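Local coordinates for protein undecaprenyl Pyrophosphate Synthase (Helicobacter pylori, PDB 2D2R) that probably condenses isopentenyl diphosphate with allylic pyrophosphates to build the undecaprenyl pyrophosphate chain, as a magnesium-dependent homodimeric cis-prenyltransferase, at residues D187-T192 with W204-A209. Sequence-based numbering, arbitrary orientation.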
ATOM      1  N   ASP A 187       0.434  -7.297   9.576  1.00 23.85           N
ATOM      2  CA  ASP A 187       1.496  -8.241   9.242  1.00 25.55           C
ATOM      3  C   ASP A 187       1.295  -8.946   7.910  1.00 25.66           C
ATOM      4  O   ASP A 187       2.269  -9.297   7.235  1.00 23.44           O
ATOM      5  CB  ASP A 187       1.635  -9.337  10.293  1.00 26.70           C
ATOM      6  CG  ASP A 187       2.036  -8.794  11.635  1.00 29.99           C
ATOM      7  OD1 ASP A 187       3.147  -8.239  11.749  1.00 30.72           O
ATOM      8  OD2 ASP A 187       1.214  -8.902  12.584  1.00 32.27           O
ATOM      9  N   LEU A 188       0.039  -9.173   7.553  1.00 23.45           N
ATOM     10  CA  LEU A 188      -0.275  -9.894   6.345  1.00 23.56           C
ATOM     11  C   LEU A 188      -1.565  -9.288   5.835  1.00 23.83           C
ATOM     12  O   LEU A 188      -2.541  -9.208   6.570  1.00 21.78           O
ATOM     13  CB  LEU A 188      -0.396 -11.414   6.696  1.00 25.64           C
ATOM     14  CG  LEU A 188      -1.316 -12.462   6.064  1.00 27.15           C
ATOM     15  CD1 LEU A 188      -1.557 -12.245   4.599  1.00 25.07           C
ATOM     16  CD2 LEU A 188      -0.836 -13.871   6.339  1.00 28.21           C
ATOM     17  N   LEU A 189      -1.544  -8.778   4.607  1.00 22.50           N
ATOM     18  CA  LEU A 189      -2.727  -8.168   3.972  1.00 22.52           C
ATOM     19  C   LEU A 189      -3.130  -9.119   2.863  1.00 23.91           C
ATOM     20  O   LEU A 189      -2.366  -9.398   1.939  1.00 20.86           O
ATOM     21  CB  LEU A 189      -2.384  -6.773   3.388  1.00 23.28           C
ATOM     22  CG  LEU A 189      -3.512  -6.166   2.551  1.00 25.50           C
ATOM     23  CD1 LEU A 189      -4.767  -5.983   3.441  1.00 26.49           C
ATOM     24  CD2 LEU A 189      -3.096  -4.835   2.011  1.00 26.59           C
ATOM     25  N   LEU A 190      -4.318  -9.689   2.999  1.00 21.66           N
ATOM     26  CA  LEU A 190      -4.793 -10.660   2.021  1.00 22.23           C
ATOM     27  C   LEU A 190      -5.911 -10.120   1.201  1.00 22.69           C
ATOM     28  O   LEU A 190      -6.768  -9.429   1.740  1.00 23.91           O
ATOM     29  CB  LEU A 190      -5.343 -11.895   2.752  1.00 23.35           C
ATOM     30  CG  LEU A 190      -6.164 -12.892   1.958  1.00 25.04           C
ATOM     31  CD1 LEU A 190      -5.196 -13.654   1.030  1.00 22.88           C
ATOM     32  CD2 LEU A 190      -6.875 -13.902   3.002  1.00 25.09           C
ATOM     33  N   ARG A 191      -5.902 -10.414  -0.094  1.00 23.69           N
ATOM     34  CA  ARG A 191      -7.015  -9.993  -0.957  1.00 23.29           C
ATOM     35  C   ARG A 191      -7.536 -11.209  -1.721  1.00 24.40           C
ATOM     36  O   ARG A 191      -6.794 -11.894  -2.435  1.00 22.85           O
ATOM     37  CB  ARG A 191      -6.619  -8.881  -1.957  1.00 23.80           C
ATOM     38  CG  ARG A 191      -7.747  -8.545  -2.918  1.00 24.19           C
ATOM     39  CD  ARG A 191      -7.605  -7.211  -3.613  1.00 23.07           C
ATOM     40  NE  ARG A 191      -8.774  -6.939  -4.431  1.00 22.90           N
ATOM     41  CZ  ARG A 191      -9.114  -5.738  -4.858  1.00 25.30           C
ATOM     42  NH1 ARG A 191      -8.317  -4.694  -4.547  1.00 24.31           N
ATOM     43  NH2 ARG A 191     -10.284  -5.557  -5.500  1.00 25.02           N
ATOM     44  N   THR A 192      -8.837 -11.495  -1.529  1.00 25.16           N
ATOM     45  CA  THR A 192      -9.460 -12.607  -2.206  1.00 25.81           C
ATOM     46  C   THR A 192     -10.088 -12.077  -3.508  1.00 28.40           C
ATOM     47  O   THR A 192     -10.057 -10.857  -3.782  1.00 27.85           O
ATOM     48  CB  THR A 192     -10.591 -13.222  -1.277  1.00 26.73           C
ATOM     49  OG1 THR A 192     -11.586 -12.228  -1.062  1.00 27.22           O
ATOM     50  CG2 THR A 192      -9.994 -13.636   0.096  1.00 25.52           C
ATOM     51  N   TRP A 204      -1.024   3.064   4.968  1.00 22.02           N
ATOM     52  CA  TRP A 204      -0.044   3.377   5.982  1.00 22.34           C
ATOM     53  C   TRP A 204       0.248   2.195   6.863  1.00 22.66           C
ATOM     54  O   TRP A 204       1.407   1.884   7.086  1.00 19.95           O
ATOM     55  CB  TRP A 204      -0.547   4.551   6.817  1.00 22.35           C
ATOM     56  CG  TRP A 204       0.358   4.942   7.971  1.00 23.74           C
ATOM     57  CD1 TRP A 204       0.514   4.275   9.194  1.00 21.38           C
ATOM     58  CD2 TRP A 204       1.152   6.115   8.059  1.00 20.22           C
ATOM     59  NE1 TRP A 204       1.356   4.990  10.005  1.00 19.23           N
ATOM     60  CE2 TRP A 204       1.749   6.126   9.339  1.00 21.32           C
ATOM     61  CE3 TRP A 204       1.411   7.180   7.178  1.00 20.55           C
ATOM     62  CZ2 TRP A 204       2.594   7.157   9.757  1.00 20.00           C
ATOM     63  CZ3 TRP A 204       2.234   8.190   7.586  1.00 19.09           C
ATOM     64  CH2 TRP A 204       2.822   8.179   8.871  1.00 22.73           C
ATOM     65  N   GLN A 205      -0.796   1.511   7.326  1.00 21.02           N
ATOM     66  CA  GLN A 205      -0.620   0.406   8.254  1.00 22.66           C
ATOM     67  C   GLN A 205      -0.038  -0.863   7.677  1.00 20.21           C
ATOM     68  O   GLN A 205       0.430  -1.680   8.404  1.00 20.32           O
ATOM     69  CB  GLN A 205      -1.973   0.069   8.961  1.00 20.45           C
ATOM     70  CG  GLN A 205      -2.575   1.340   9.624  1.00 20.77           C
ATOM     71  CD  GLN A 205      -3.488   2.223   8.735  1.00 21.09           C
ATOM     72  OE1 GLN A 205      -3.354   2.269   7.505  1.00 20.76           O
ATOM     73  NE2 GLN A 205      -4.409   2.998   9.397  1.00 21.94           N
ATOM     74  N   SER A 206      -0.085  -1.003   6.358  1.00 20.50           N
ATOM     75  CA  SER A 206       0.414  -2.195   5.687  1.00 20.45           C
ATOM     76  C   SER A 206       1.769  -1.882   5.006  1.00 20.80           C
ATOM     77  O   SER A 206       2.152  -2.618   4.126  1.00 20.08           O
ATOM     78  CB  SER A 206      -0.624  -2.630   4.619  1.00 23.20           C
ATOM     79  OG  SER A 206      -1.952  -2.749   5.190  1.00 24.64           O
ATOM     80  N   SER A 207       2.486  -0.837   5.425  1.00 19.07           N
ATOM     81  CA  SER A 207       3.738  -0.479   4.733  1.00 20.26           C
ATOM     82  C   SER A 207       4.741  -1.632   4.647  1.00 22.65           C
ATOM     83  O   SER A 207       5.587  -1.679   3.723  1.00 23.12           O
ATOM     84  CB  SER A 207       4.416   0.717   5.419  1.00 20.39           C
ATOM     85  OG  SER A 207       4.732   0.354   6.761  1.00 25.74           O
ATOM     86  N   TYR A 208       4.662  -2.547   5.606  1.00 22.81           N
ATOM     87  CA  TYR A 208       5.575  -3.697   5.583  1.00 23.74           C
ATOM     88  C   TYR A 208       4.899  -5.045   5.682  1.00 23.75           C
ATOM     89  O   TYR A 208       5.528  -6.103   5.925  1.00 23.72           O
ATOM     90  CB  TYR A 208       6.665  -3.545   6.658  1.00 24.57           C
ATOM     91  CG  TYR A 208       7.724  -2.477   6.321  1.00 27.54           C
ATOM     92  CD1 TYR A 208       8.814  -2.756   5.469  1.00 30.74           C
ATOM     93  CD2 TYR A 208       7.644  -1.199   6.892  1.00 30.47           C
ATOM     94  CE1 TYR A 208       9.800  -1.763   5.195  1.00 30.97           C
ATOM     95  CE2 TYR A 208       8.617  -0.226   6.630  1.00 32.06           C
ATOM     96  CZ  TYR A 208       9.672  -0.518   5.785  1.00 32.99           C
ATOM     97  OH  TYR A 208      10.576   0.509   5.527  1.00 37.52           O
ATOM     98  N   ALA A 209       3.624  -5.039   5.408  1.00 22.51           N
ATOM     99  CA  ALA A 209       2.880  -6.294   5.445  1.00 22.62           C
ATOM    100  C   ALA A 209       3.231  -7.230   4.300  1.00 22.78           C
ATOM    101  O   ALA A 209       3.552  -6.802   3.169  1.00 21.59           O
ATOM    102  CB  ALA A 209       1.390  -6.016   5.374  1.00 21.56           C
TER
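The peptide group joining Asp187 to Leu188 carries Ala209 over one of its faces, with CB of Ala209 3.9 Å from Asp187 C and almost directly above it; on the opposite face lie the CB atoms of Asp187 and Leu188. This is the parallel sheet at the centre of the cis-prenyltransferase fold, where the start of strand 188-191 meets the loop leading into its neighbour, strand 210-213. Strands 18-22 and 210-213 flank it at its edges, with backbone hydrogen bonds linking Asp187 to His18 and to Glu210. CA of Ala209 stands over the same peptide face, 3.5 Å from Asp187 O; its CA-H therefore approaches the oxygen from above the plane, and the bent angle of 126° at the hydrogen marks a modest contact. No conventional hydrogen bond links the two segments.

Two overlapping type I turns, 204-207 and 206-209, bring the loop to this position. The second is closed by the bond from Ala209 N to Ser206 O (3.1 Å); the CB bonds of Ala209 and Ser206 both point toward the strand. Ala209 CB continues onto Leu189, meeting its CB at 4.3 Å. With CG anti to the backbone N (chi1 172°), Leu189 places its CD2 methyl beside Ser206 OG. Leu189 also packs against Phe201 and close to Leu198, a probable substrate-binding residue; Arg191, likewise probably substrate-binding, bonds to Ser199 and to the carbonyl of Arg197, while Trp204 makes a cation-pi contact with Lys146 of the second subunit. Buried Ser206 OG bonds to Leu202 O and lies 4.0 Å from the methyl CD2 of Leu189.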